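Local coordinates for hydratase ChsH2 (Mycobacterium tuberculosis SUMu008, PDB 4W78), which probably acts with its partner ChsH1 as a MaoC-like enoyl-CoA hydratase in the breakdown of cholesterol, at residues P9-Y14 with V90-E95; T27-D32 with F49-T54; S45-V50 with W84-T89; R61-W66 with I104-V109; A71-I76 with A120-S125. One frame throughout, in Å; residues are numbered along the deposited sequence.

Interaction 1: residues P9-Y14 with V90-E95; sequences PELKLY and VTFSGE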
# COMPACT_ATOMS: atom_id res chain seq x y z
N PRO F 9 1.26 24.19 18.11
CA PRO F 9 1.34 23.12 19.10
C PRO F 9 2.35 22.09 18.65
O PRO F 9 2.54 21.90 17.46
CB PRO F 9 -0.07 22.53 19.09
CG PRO F 9 -0.94 23.67 18.62
CD PRO F 9 -0.10 24.35 17.58
N GLU F 10 3.00 21.45 19.61
CA GLU F 10 3.99 20.42 19.32
C GLU F 10 3.30 19.19 18.74
O GLU F 10 2.17 18.87 19.12
CB GLU F 10 4.71 20.08 20.62
CG GLU F 10 5.85 19.12 20.52
CD GLU F 10 6.72 19.13 21.77
OE1 GLU F 10 6.66 18.15 22.55
OE2 GLU F 10 7.46 20.12 21.98
N LEU F 11 3.97 18.50 17.82
CA LEU F 11 3.49 17.20 17.35
C LEU F 11 4.63 16.18 17.42
O LEU F 11 5.67 16.37 16.79
CB LEU F 11 2.96 17.27 15.92
CG LEU F 11 2.61 15.92 15.28
CD1 LEU F 11 1.46 15.25 16.02
CD2 LEU F 11 2.30 16.09 13.80
N LYS F 12 4.44 15.12 18.20
CA LYS F 12 5.44 14.05 18.28
C LYS F 12 4.96 12.81 17.54
O LYS F 12 3.87 12.30 17.81
CB LYS F 12 5.74 13.69 19.74
CG LYS F 12 6.48 14.75 20.52
CD LYS F 12 6.70 14.33 21.96
CE LYS F 12 7.38 12.97 22.04
NZ LYS F 12 7.69 12.61 23.45
N LEU F 13 5.79 12.33 16.63
CA LEU F 13 5.46 11.16 15.83
C LEU F 13 6.52 10.07 15.99
O LEU F 13 7.71 10.32 15.78
CB LEU F 13 5.31 11.54 14.36
CG LEU F 13 4.10 12.43 14.07
CD1 LEU F 13 4.05 12.80 12.59
CD2 LEU F 13 2.81 11.76 14.50
N TYR F 14 6.07 8.88 16.35
CA TYR F 14 6.95 7.73 16.50
C TYR F 14 7.07 7.04 15.16
O TYR F 14 6.07 6.55 14.61
CB TYR F 14 6.36 6.77 17.53
CG TYR F 14 7.21 5.56 17.84
CD1 TYR F 14 8.54 5.69 18.21
CD2 TYR F 14 6.65 4.28 17.83
CE1 TYR F 14 9.31 4.57 18.53
CE2 TYR F 14 7.41 3.16 18.15
CZ TYR F 14 8.74 3.31 18.50
OH TYR F 14 9.48 2.20 18.82
N VAL F 90 10.22 11.93 15.93
CA VAL F 90 10.42 13.29 15.45
C VAL F 90 9.41 14.20 16.12
O VAL F 90 8.21 13.91 16.15
CB VAL F 90 10.35 13.38 13.91
CG1 VAL F 90 10.20 14.82 13.46
CG2 VAL F 90 11.61 12.76 13.32
N THR F 91 9.91 15.28 16.70
CA THR F 91 9.08 16.30 17.32
C THR F 91 9.04 17.51 16.39
O THR F 91 10.08 18.09 16.08
CB THR F 91 9.64 16.70 18.68
OG1 THR F 91 9.61 15.57 19.56
CG2 THR F 91 8.82 17.82 19.29
N PHE F 92 7.84 17.86 15.95
CA PHE F 92 7.65 19.03 15.11
C PHE F 92 7.32 20.25 15.96
O PHE F 92 6.48 20.19 16.85
CB PHE F 92 6.53 18.80 14.09
CG PHE F 92 6.88 17.81 13.01
CD1 PHE F 92 7.49 18.23 11.85
CD2 PHE F 92 6.60 16.46 13.17
CE1 PHE F 92 7.83 17.33 10.84
CE2 PHE F 92 6.93 15.55 12.17
CZ PHE F 92 7.55 15.98 11.01
N SER F 93 8.02 21.34 15.67
CA SER F 93 7.73 22.64 16.24
C SER F 93 7.55 23.64 15.10
O SER F 93 8.03 23.42 13.98
CB SER F 93 8.85 23.08 17.18
OG SER F 93 10.09 23.12 16.50
N GLY F 94 6.83 24.72 15.35
CA GLY F 94 6.56 25.67 14.30
C GLY F 94 6.32 27.06 14.85
O GLY F 94 5.85 27.21 15.98
N GLU F 95 6.61 28.07 14.04
CA GLU F 95 6.43 29.46 14.45
C GLU F 95 6.03 30.27 13.22
O GLU F 95 6.58 30.08 12.14
CB GLU F 95 7.76 29.98 15.02
CG GLU F 95 7.85 31.47 15.24
CD GLU F 95 9.24 31.88 15.69
OE1 GLU F 95 10.12 31.00 15.80
OE2 GLU F 95 9.45 33.08 15.92
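Leu11 and Phe92 face each other as an antiparallel hydrogen-bonded pair at one end of a short ladder that joins edge strand 7-14 of the hot-dog sheet to strand 89-100. Leu11 N reaches Phe92 O at 3.2 Å, and the return bond from Phe92 N to Leu11 O is shorter, 2.8 Å, and almost straight at 174°. Leu13 and Val90 repeat the exchange two residues along, past the non-hydrogen-bonded pair Lys12 and Thr91. Packing is close on the side of the sheet that carries Leu11, Leu13, Val90 and Phe92. The Phe92 ring meets Leu13 CD1 obliquely through CE2 at 4.0 Å, while Val90 CG1 sits over one ring face, 3.6 Å above the plane. Helix 52-67 covers this side, with Leu58 against Leu13 and Tyr62 against Leu11. The other side is looser and more solvent-exposed. There Thr91 CG2, anti to its backbone N, touches Glu10 CG at 3.5 Å, while Thr91 OG1 lies 3.4 Å from Lys12 CG; the lysine chain then bends at chi3 (54°) and carries its amine off from the neighbouring strand. Cohesion is thus carried by uncharged backbone bonds and hydrocarbon, Glu10 and Lys12 lending methylenes to Thr91.

Interaction 2: residues T27-D32 with F49-T54; sequences TRDFQD and FVNILT. With CD (cadmium ion), chain B.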
# COMPACT_ATOMS: atom_id res chain seq x y z
N THR F 27 2.59 7.05 -0.67
CA THR F 27 3.08 8.10 -1.58
C THR F 27 3.57 7.49 -2.89
O THR F 27 4.13 8.19 -3.73
CB THR F 27 4.19 8.98 -0.97
OG1 THR F 27 5.37 8.18 -0.76
CG2 THR F 27 3.77 9.58 0.36
N ARG F 28 3.34 6.19 -3.05
CA ARG F 28 3.72 5.43 -4.25
C ARG F 28 5.23 5.44 -4.54
O ARG F 28 5.68 5.41 -5.69
CB ARG F 28 2.90 5.84 -5.47
CG ARG F 28 1.41 5.57 -5.29
CD ARG F 28 0.64 5.83 -6.57
NE ARG F 28 1.08 4.99 -7.68
CZ ARG F 28 1.34 5.46 -8.89
NH1 ARG F 28 1.22 6.76 -9.14
NH2 ARG F 28 1.73 4.64 -9.87
N ASP F 29 6.00 5.47 -3.45
CA ASP F 29 7.45 5.41 -3.47
C ASP F 29 7.85 4.01 -3.04
O ASP F 29 7.75 3.66 -1.85
CB ASP F 29 7.99 6.44 -2.49
CG ASP F 29 9.48 6.54 -2.51
OD1 ASP F 29 10.17 5.61 -3.00
OD2 ASP F 29 9.98 7.57 -2.02
N PHE F 30 8.29 3.22 -4.02
CA PHE F 30 8.65 1.82 -3.79
C PHE F 30 10.15 1.61 -3.68
O PHE F 30 10.63 0.48 -3.75
CB PHE F 30 8.04 0.93 -4.88
CG PHE F 30 6.55 0.84 -4.79
CD1 PHE F 30 5.75 1.77 -5.42
CD2 PHE F 30 5.95 -0.18 -4.06
CE1 PHE F 30 4.36 1.70 -5.31
CE2 PHE F 30 4.58 -0.27 -3.95
CZ PHE F 30 3.78 0.68 -4.58
N GLN F 31 10.88 2.70 -3.49
CA GLN F 31 12.33 2.58 -3.35
C GLN F 31 12.64 1.68 -2.16
O GLN F 31 12.10 1.86 -1.07
CB GLN F 31 13.00 3.95 -3.17
CG GLN F 31 14.51 3.93 -3.45
CD GLN F 31 14.85 3.84 -4.95
OE1 GLN F 31 14.06 4.25 -5.81
NE2 GLN F 31 16.03 3.31 -5.26
N ASP F 32 13.52 0.71 -2.38
CA ASP F 32 13.77 -0.31 -1.37
C ASP F 32 14.14 0.23 0.02
O ASP F 32 13.74 -0.33 1.04
CB ASP F 32 14.78 -1.35 -1.88
CG ASP F 32 16.03 -0.73 -2.50
OD1 ASP F 32 16.37 0.45 -2.23
OD2 ASP F 32 16.72 -1.47 -3.25
N PHE F 49 14.18 4.35 6.38
CA PHE F 49 13.99 5.74 6.76
C PHE F 49 12.85 6.35 5.96
O PHE F 49 12.52 5.90 4.85
CB PHE F 49 15.27 6.57 6.60
CG PHE F 49 15.89 6.50 5.23
CD1 PHE F 49 15.50 7.39 4.22
CD2 PHE F 49 16.89 5.58 4.95
CE1 PHE F 49 16.09 7.34 2.96
CE2 PHE F 49 17.47 5.52 3.69
CZ PHE F 49 17.08 6.40 2.70
N VAL F 50 12.27 7.39 6.55
CA VAL F 50 11.11 8.08 5.97
C VAL F 50 11.48 8.78 4.67
O VAL F 50 12.56 9.38 4.56
CB VAL F 50 10.58 9.10 7.00
CG1 VAL F 50 9.47 9.99 6.41
CG2 VAL F 50 10.08 8.40 8.25
N ASN F 51 10.58 8.73 3.68
CA ASN F 51 10.86 9.34 2.37
C ASN F 51 10.47 10.81 2.31
O ASN F 51 9.79 11.32 3.21
CB ASN F 51 10.21 8.54 1.22
CG ASN F 51 8.69 8.76 1.11
OD1 ASN F 51 8.05 9.14 2.08
ND2 ASN F 51 8.14 8.56 -0.08
N ILE F 52 10.89 11.51 1.27
CA ILE F 52 10.71 12.96 1.25
C ILE F 52 9.25 13.34 0.95
O ILE F 52 8.80 14.41 1.37
CB ILE F 52 11.73 13.65 0.31
CG1 ILE F 52 11.81 15.16 0.62
CG2 ILE F 52 11.42 13.36 -1.15
CD1 ILE F 52 13.03 15.80 -0.02
N LEU F 53 8.52 12.49 0.24
CA LEU F 53 7.10 12.78 -0.03
C LEU F 53 6.31 12.73 1.27
O LEU F 53 5.33 13.45 1.44
CB LEU F 53 6.48 11.82 -1.07
CG LEU F 53 6.95 11.96 -2.53
CD1 LEU F 53 8.35 11.39 -2.72
CD2 LEU F 53 6.01 11.27 -3.51
N THR F 54 6.72 11.86 2.19
CA THR F 54 6.09 11.80 3.50
C THR F 54 6.49 13.01 4.35
O THR F 54 5.64 13.58 5.03
CB THR F 54 6.44 10.49 4.22
OG1 THR F 54 5.87 9.40 3.49
CG2 THR F 54 5.94 10.49 5.65
CD CD B . 12.29 7.55 -2.06
O HOH W 1 14.51 7.05 -2.62
O HOH W 2 12.09 8.02 -4.60
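Thr27 and Leu53 bring the two backbones nearest, 6.4 Å between Thr27 CA and Leu53 CA, where one helix ends and another starts. Thr27 is the first residue to leave helix 17-26, which closes in a Schellman motif with Arg28, at positive phi, as its C-prime residue. Opposite, Asn51 is the N-cap of helix 52-67, its CG between the backbone N and the carbonyl carbon (chi1 76°). Asn51 OD1 takes two donors from Thr54: the hydroxyl at 2.6 Å, in the carbonyl plane, and the backbone N from above that plane. Asn51 ND2 gives both its hydrogens to the other segment, to Thr27 OG1 and to Asp29 OD2, each at 2.9 Å. The Thr27 hydroxyl is also hydrogen-bonded to Ala24 O. This junction of helix ends contributes to a metal site: Asp29 OD2 binds cadmium at 2.3 Å, with two waters and His34 as further ligands. Asn51 meets OD2 on its anti side but 26° out of the carboxylate plane, the two flat groups 50° apart, a second-shell position consistent with holding the carboxylate in place. Asp29 OD1 accepts from Gln31 N in an Asx turn. Alongside, Thr27 CB packs on Leu53 CB at 3.6 Å.

Interaction 3: residues S45-V50 with W84-T89; sequences SKDIFV and WYAYDT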
# COMPACT_ATOMS: atom_id res chain seq x y z
N SER F 45 23.06 3.16 5.23
CA SER F 45 22.05 3.77 6.08
C SER F 45 21.83 2.84 7.27
O SER F 45 22.08 1.63 7.17
CB SER F 45 20.76 4.02 5.29
OG SER F 45 20.98 5.00 4.28
N LYS F 46 21.42 3.38 8.41
CA LYS F 46 21.30 2.56 9.62
C LYS F 46 20.14 1.56 9.54
O LYS F 46 20.26 0.42 10.01
CB LYS F 46 21.12 3.44 10.86
CG LYS F 46 21.19 2.65 12.15
CD LYS F 46 20.80 3.48 13.36
CE LYS F 46 19.29 3.52 13.53
NZ LYS F 46 18.95 4.07 14.88
N ASP F 47 19.03 2.00 8.96
CA ASP F 47 17.80 1.23 8.89
C ASP F 47 16.94 1.88 7.82
O ASP F 47 17.37 2.84 7.19
CB ASP F 47 17.08 1.30 10.25
CG ASP F 47 16.20 0.08 10.52
OD1 ASP F 47 15.80 -0.62 9.56
OD2 ASP F 47 15.89 -0.17 11.71
N ILE F 48 15.74 1.36 7.62
CA ILE F 48 14.79 2.04 6.76
C ILE F 48 14.53 3.44 7.29
O ILE F 48 14.67 3.71 8.49
CB ILE F 48 13.46 1.27 6.64
CG1 ILE F 48 12.77 1.14 8.00
CG2 ILE F 48 13.72 -0.12 6.02
CD1 ILE F 48 11.35 0.59 7.89
N PHE F 49 14.18 4.35 6.38
CA PHE F 49 13.99 5.74 6.76
C PHE F 49 12.85 6.35 5.96
O PHE F 49 12.52 5.90 4.85
CB PHE F 49 15.27 6.57 6.60
CG PHE F 49 15.89 6.50 5.23
CD1 PHE F 49 15.50 7.39 4.22
CD2 PHE F 49 16.89 5.58 4.95
CE1 PHE F 49 16.09 7.34 2.96
CE2 PHE F 49 17.47 5.52 3.69
CZ PHE F 49 17.08 6.40 2.70
N VAL F 50 12.27 7.39 6.55
CA VAL F 50 11.11 8.08 5.97
C VAL F 50 11.48 8.78 4.67
O VAL F 50 12.56 9.38 4.56
CB VAL F 50 10.58 9.10 7.00
CG1 VAL F 50 9.47 9.99 6.41
CG2 VAL F 50 10.08 8.40 8.25
N TRP F 84 15.35 10.16 9.29
CA TRP F 84 14.35 9.69 10.24
C TRP F 84 14.29 8.17 10.10
O TRP F 84 13.61 7.64 9.21
CB TRP F 84 12.99 10.35 9.97
CG TRP F 84 11.93 10.01 10.97
CD1 TRP F 84 12.02 9.12 12.03
CD2 TRP F 84 10.63 10.56 11.03
NE1 TRP F 84 10.83 9.09 12.72
CE2 TRP F 84 9.96 9.97 12.12
CE3 TRP F 84 9.96 11.52 10.26
CZ2 TRP F 84 8.65 10.31 12.46
CZ3 TRP F 84 8.66 11.85 10.59
CH2 TRP F 84 8.02 11.24 11.68
N TYR F 85 15.04 7.50 10.97
CA TYR F 85 15.14 6.06 10.96
C TYR F 85 14.04 5.41 11.78
O TYR F 85 13.46 6.03 12.67
CB TYR F 85 16.48 5.64 11.55
CG TYR F 85 17.68 5.88 10.66
CD1 TYR F 85 17.72 5.38 9.36
CD2 TYR F 85 18.78 6.59 11.13
CE1 TYR F 85 18.83 5.58 8.56
CE2 TYR F 85 19.88 6.80 10.33
CZ TYR F 85 19.90 6.29 9.05
OH TYR F 85 21.02 6.49 8.26
N ALA F 86 13.77 4.14 11.49
CA ALA F 86 12.84 3.36 12.30
C ALA F 86 13.18 3.51 13.78
O ALA F 86 14.36 3.47 14.17
CB ALA F 86 12.84 1.88 11.89
N TYR F 87 12.13 3.72 14.57
CA TYR F 87 12.16 3.86 16.03
C TYR F 87 12.57 5.23 16.55
O TYR F 87 12.53 5.46 17.76
CB TYR F 87 12.97 2.75 16.71
CG TYR F 87 12.55 1.38 16.24
CD1 TYR F 87 11.27 0.91 16.49
CD2 TYR F 87 13.43 0.57 15.55
CE1 TYR F 87 10.88 -0.35 16.06
CE2 TYR F 87 13.06 -0.69 15.11
CZ TYR F 87 11.78 -1.14 15.37
OH TYR F 87 11.40 -2.39 14.94
N ASP F 88 12.95 6.13 15.65
CA ASP F 88 13.18 7.51 16.04
C ASP F 88 11.83 8.19 16.21
O ASP F 88 10.87 7.89 15.50
CB ASP F 88 13.92 8.31 14.96
CG ASP F 88 15.39 7.96 14.84
OD1 ASP F 88 15.96 7.34 15.76
OD2 ASP F 88 15.99 8.36 13.80
N THR F 89 11.79 9.13 17.14
CA THR F 89 10.64 9.99 17.29
C THR F 89 11.02 11.38 16.82
O THR F 89 12.03 11.93 17.26
CB THR F 89 10.19 10.05 18.75
OG1 THR F 89 9.75 8.76 19.17
CG2 THR F 89 9.04 11.05 18.90
O HOH W 3 20.75 7.40 5.73
O HOH W 4 16.44 4.74 15.44
O HOH W 5 16.46 1.77 13.56
O HOH W 6 14.65 10.19 6.46
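Tyr85 lies across the 45-50 loop and meets it along the whole length of its side chain. CB is near Lys46 CE, and CG, anti to the carbonyl carbon (chi1 -73°), has the same methylene beside it. On one border of the ring CD1 approaches Asp47 O at 3.4 Å and also lies near Ile48 O, which is in the ring plane; CE1 keeps close to Asp47 O and comes obliquely to the Phe49 ring. On the other border CD2 and CE2 lie under Lys46 CB, which makes a CH-pi contact 16° off the ring normal. At the tip, Tyr85 OH accepts from Lys46 N at 3.1 Å in a nearly straight bond, 169°. A water links this hydroxyl to Ser45 OG, which is also bonded to Gln43. The backbones join by a single bridge between Phe49 and Tyr85, with Val50 N to Trp84 O at 3.0 Å and Ala86 N to Ile48 O at 3.2 Å. Next to it Val50 CG2 rests on one face of the Trp84 indole, 3.4 Å above the plane. A type II turn from Tyr85 to Asp88 leads into strand 89-100. Two irregular regions are therefore held by backbone bonds and ring faces; Asp47 O is buried at the ring edge without a hydrogen-bond partner, while Lys46 NZ and Asp88 OD1, 4.5 Å apart and beyond a salt bridge, share a water.

Interaction 4: residues R61-W66 with I104-V109; sequences RYVTDW and ITVKVV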
# COMPACT_ATOMS: atom_id res chain seq x y z
N ARG F 61 0.43 18.53 7.04
CA ARG F 61 -0.48 18.13 8.12
C ARG F 61 -0.24 18.95 9.38
O ARG F 61 -1.18 19.44 10.01
CB ARG F 61 -0.26 16.66 8.46
CG ARG F 61 -1.00 16.25 9.72
CD ARG F 61 -0.57 14.90 10.20
NE ARG F 61 -0.99 14.73 11.59
CZ ARG F 61 -0.71 13.66 12.32
NH1 ARG F 61 -0.00 12.66 11.80
NH2 ARG F 61 -1.13 13.61 13.58
N TYR F 62 1.03 19.11 9.73
CA TYR F 62 1.38 19.84 10.95
C TYR F 62 0.83 21.28 10.92
O TYR F 62 0.23 21.76 11.90
CB TYR F 62 2.91 19.83 11.11
CG TYR F 62 3.36 20.57 12.33
CD1 TYR F 62 3.01 20.11 13.59
CD2 TYR F 62 4.10 21.74 12.24
CE1 TYR F 62 3.40 20.80 14.73
CE2 TYR F 62 4.49 22.43 13.38
CZ TYR F 62 4.14 21.95 14.62
OH TYR F 62 4.52 22.63 15.76
N VAL F 63 1.00 21.95 9.78
CA VAL F 63 0.51 23.32 9.63
C VAL F 63 -1.01 23.40 9.62
O VAL F 63 -1.59 24.28 10.27
CB VAL F 63 1.12 24.00 8.38
CG1 VAL F 63 0.47 25.37 8.13
CG2 VAL F 63 2.59 24.18 8.56
N THR F 64 -1.67 22.49 8.89
CA THR F 64 -3.13 22.55 8.80
C THR F 64 -3.83 22.04 10.07
O THR F 64 -4.96 22.44 10.33
CB THR F 64 -3.69 21.84 7.56
OG1 THR F 64 -3.33 20.45 7.59
CG2 THR F 64 -3.14 22.49 6.30
N ASP F 65 -3.16 21.19 10.84
CA ASP F 65 -3.66 20.82 12.17
C ASP F 65 -3.90 22.08 13.00
O ASP F 65 -4.88 22.17 13.76
CB ASP F 65 -2.65 19.93 12.92
CG ASP F 65 -2.70 18.46 12.49
OD1 ASP F 65 -3.56 18.08 11.67
OD2 ASP F 65 -1.87 17.68 13.01
N TRP F 66 -3.00 23.04 12.87
CA TRP F 66 -3.07 24.31 13.59
C TRP F 66 -3.97 25.32 12.89
O TRP F 66 -4.81 25.97 13.53
CB TRP F 66 -1.64 24.86 13.74
CG TRP F 66 -1.55 26.30 14.16
CD1 TRP F 66 -1.69 26.81 15.42
CD2 TRP F 66 -1.24 27.41 13.32
NE1 TRP F 66 -1.51 28.17 15.41
CE2 TRP F 66 -1.22 28.56 14.12
CE3 TRP F 66 -0.96 27.53 11.95
CZ2 TRP F 66 -0.96 29.83 13.61
CZ3 TRP F 66 -0.71 28.79 11.44
CH2 TRP F 66 -0.70 29.92 12.26
N ILE F 104 0.45 33.99 5.09
CA ILE F 104 1.22 33.71 6.29
C ILE F 104 2.39 32.81 5.92
O ILE F 104 2.24 31.94 5.07
CB ILE F 104 0.34 32.98 7.32
CG1 ILE F 104 -0.79 33.91 7.77
CG2 ILE F 104 1.14 32.51 8.52
CD1 ILE F 104 -2.08 33.21 8.03
N THR F 105 3.52 33.04 6.55
CA THR F 105 4.66 32.14 6.42
C THR F 105 4.95 31.47 7.76
O THR F 105 5.01 32.13 8.80
CB THR F 105 5.91 32.87 5.92
OG1 THR F 105 5.61 33.52 4.68
CG2 THR F 105 7.05 31.88 5.70
N VAL F 106 5.10 30.15 7.73
CA VAL F 106 5.37 29.38 8.93
C VAL F 106 6.67 28.61 8.76
O VAL F 106 6.86 27.93 7.74
CB VAL F 106 4.24 28.36 9.21
CG1 VAL F 106 4.59 27.51 10.42
CG2 VAL F 106 2.92 29.07 9.41
N LYS F 107 7.55 28.71 9.75
CA LYS F 107 8.76 27.88 9.79
C LYS F 107 8.50 26.65 10.64
O LYS F 107 8.01 26.76 11.76
CB LYS F 107 9.95 28.66 10.35
CG LYS F 107 11.20 27.79 10.48
CD LYS F 107 12.37 28.55 11.05
CE LYS F 107 13.60 27.66 11.09
NZ LYS F 107 14.79 28.38 11.62
N VAL F 108 8.83 25.48 10.10
CA VAL F 108 8.61 24.22 10.79
C VAL F 108 9.94 23.50 10.93
O VAL F 108 10.74 23.48 9.99
CB VAL F 108 7.63 23.34 9.98
CG1 VAL F 108 7.42 21.98 10.64
CG2 VAL F 108 6.29 24.05 9.82
N VAL F 109 10.20 22.94 12.10
CA VAL F 109 11.37 22.08 12.28
C VAL F 109 10.94 20.77 12.92
O VAL F 109 10.22 20.76 13.91
CB VAL F 109 12.50 22.74 13.10
CG1 VAL F 109 13.69 21.79 13.20
CG2 VAL F 109 12.93 24.06 12.48
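Val106 and Val108 point from strand 104-109 toward Val63, Tyr62 and Trp66, in the packing that defines the hot-dog fold: a long central helix, 52-67, lying on one side of an antiparallel sheet. The segment axes pass 10.2 Å apart, with 125° between their directions, and the strand presents every second residue to the helix. Ile104 comes first and also points toward the helix, but it packs on Val96 and Met126. Thr105 packs instead on Thr121 and Glu123 of the adjoining strand. Val106 is the first to touch the helix: its CG2 approaches Trp66 CZ3 obliquely at 4.2 Å, and its CG1 lies 4.3 Å from Val63 CG2. The backbone of Val106 is bonded to that of Val122, so the same valine belongs to the sheet and to the helix interface. Lys107 points away from the helix. Val108 then touches two successive helix residues. Its CG2 meets Val63 CG2 at 3.9 Å and also lies in the plane of the Tyr62 ring, at its edge. The contact is hydrocarbon throughout, and the polar end of the tyrosine is satisfied beyond it, where Tyr62 OH is hydrogen-bonded to Pro9 O on the edge strand. Chi1 of 180° sets Tyr62 CG anti to the backbone N; the ring and Val108 run past one another in opposite senses, and Tyr62 CD2 comes to 3.7 Å from Val108 CG1.

Interaction 5: residues A71-I76 with A120-S125; sequences ALIKSI and ATVELS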
# COMPACT_ATOMS: atom_id res chain seq x y z
N ALA F 71 -7.57 26.62 5.74
CA ALA F 71 -6.24 27.03 5.32
C ALA F 71 -6.00 26.59 3.89
O ALA F 71 -6.38 25.49 3.51
CB ALA F 71 -5.20 26.43 6.23
N LEU F 72 -5.35 27.46 3.11
CA LEU F 72 -4.98 27.12 1.74
C LEU F 72 -3.46 27.13 1.62
O LEU F 72 -2.84 28.20 1.68
CB LEU F 72 -5.59 28.12 0.76
CG LEU F 72 -7.10 28.15 0.67
CD1 LEU F 72 -7.54 29.36 -0.14
CD2 LEU F 72 -7.60 26.86 0.03
N ILE F 73 -2.87 25.95 1.47
CA ILE F 73 -1.42 25.85 1.32
C ILE F 73 -0.96 26.29 -0.07
O ILE F 73 -1.49 25.80 -1.08
CB ILE F 73 -0.93 24.40 1.61
CG1 ILE F 73 -1.38 23.93 3.00
CG2 ILE F 73 0.58 24.30 1.44
CD1 ILE F 73 -0.84 24.75 4.16
N LYS F 74 -0.00 27.22 -0.11
CA LYS F 74 0.48 27.81 -1.36
C LYS F 74 1.83 27.24 -1.77
O LYS F 74 2.14 27.12 -2.96
CB LYS F 74 0.58 29.34 -1.23
CG LYS F 74 -0.73 30.02 -0.82
CD LYS F 74 -1.78 29.83 -1.90
CE LYS F 74 -3.05 30.60 -1.56
NZ LYS F 74 -4.03 30.53 -2.68
N SER F 75 2.66 26.91 -0.79
CA SER F 75 3.97 26.32 -1.09
C SER F 75 4.57 25.67 0.14
O SER F 75 4.30 26.09 1.28
CB SER F 75 4.93 27.37 -1.65
OG SER F 75 5.21 28.40 -0.71
N ILE F 76 5.40 24.65 -0.09
CA ILE F 76 6.15 24.01 0.97
C ILE F 76 7.56 23.83 0.46
O ILE F 76 7.77 23.21 -0.58
CB ILE F 76 5.57 22.63 1.35
CG1 ILE F 76 4.17 22.78 1.95
CG2 ILE F 76 6.49 21.89 2.34
CD1 ILE F 76 3.45 21.44 2.12
N ALA F 120 11.54 23.42 7.31
CA ALA F 120 10.63 23.75 6.22
C ALA F 120 10.05 25.14 6.36
O ALA F 120 9.97 25.69 7.46
CB ALA F 120 9.50 22.74 6.15
N THR F 121 9.68 25.70 5.22
CA THR F 121 9.01 26.99 5.17
C THR F 121 7.72 26.77 4.41
O THR F 121 7.71 26.22 3.30
CB THR F 121 9.88 28.05 4.46
OG1 THR F 121 11.12 28.21 5.17
CG2 THR F 121 9.17 29.37 4.42
N VAL F 122 6.60 27.17 5.01
CA VAL F 122 5.29 26.94 4.43
C VAL F 122 4.58 28.27 4.25
O VAL F 122 4.53 29.08 5.19
CB VAL F 122 4.43 26.05 5.34
CG1 VAL F 122 3.07 25.76 4.71
CG2 VAL F 122 5.17 24.74 5.65
N GLU F 123 4.04 28.51 3.06
CA GLU F 123 3.25 29.72 2.81
C GLU F 123 1.80 29.29 2.64
O GLU F 123 1.51 28.33 1.95
CB GLU F 123 3.75 30.44 1.56
CG GLU F 123 5.13 31.03 1.72
CD GLU F 123 5.58 31.77 0.48
OE1 GLU F 123 4.98 31.52 -0.59
OE2 GLU F 123 6.51 32.60 0.57
N LEU F 124 0.89 30.01 3.28
CA LEU F 124 -0.50 29.63 3.22
C LEU F 124 -1.34 30.87 3.41
O LEU F 124 -0.84 31.89 3.88
CB LEU F 124 -0.84 28.64 4.34
CG LEU F 124 -0.80 29.13 5.78
CD1 LEU F 124 -1.76 28.32 6.65
CD2 LEU F 124 0.60 29.07 6.36
N SER F 125 -2.60 30.77 3.03
CA SER F 125 -3.57 31.80 3.37
C SER F 125 -4.52 31.18 4.38
O SER F 125 -4.83 29.99 4.31
CB SER F 125 -4.33 32.25 2.14
OG SER F 125 -5.21 31.23 1.72
O HOH W 7 7.38 27.85 1.02
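A classic beta bulge marks the pairing of the outermost strand of this chain, 72-80, with strand 116-125, where Lys74 and Ser75 together face Glu123. Both their amides converge on one oxygen: Lys74 N reaches Glu123 O at 2.8 Å and Ser75 N at 3.3 Å, from the same face of its carbonyl plane. Glu123 N returns a bond to Ser75 O, while Leu72 and Ser125 exchange two bonds as a regular pair. The extra residue shifts the register by one. Within the hot-dog sheet, one side carries Ile73, Ile76, Val122 and Leu124 beneath helix 52-67; Ile73 CD1 meets Leu124 CB at 3.9 Å and Val122 CG1 at 4.1 Å. Beyond this strand the sheet continues into the ChsH1 subunit, whose strand pairs with Ser75 and Ile76. On the other side Ser125 OG is 3.3 Å from Leu72 CB. Ser75 OG, between its backbone N and carbonyl carbon (chi1 64°), lies 3.1 Å from Glu123 OE1, and a water joins it to Thr121 O.

From the N terminus, interaction 1 closes the widest loop, bringing strand 7-14 back to strand 89-100, and interactions 2 and 3 nest inside it. Interaction 2 joins the end of helix 17-26 to the start of helix 52-67; interaction 3 starts from residues that interaction 2 also uses, Phe49 and Val50, and ties the 45-50 loop to the approach to strand 89-100. Interaction 4 opens farther down the same helix. Interactions 4 and 5 cross each other, and both cross interactions 1 and 3. Interaction 5, about 8 Å from interaction 4 between centres, pairs the outermost strand on the other side of this chain's sheet, which ChsH1 extends. Helix 52-67 thus links the metal-site end, in interaction 2, to the sheet's centre.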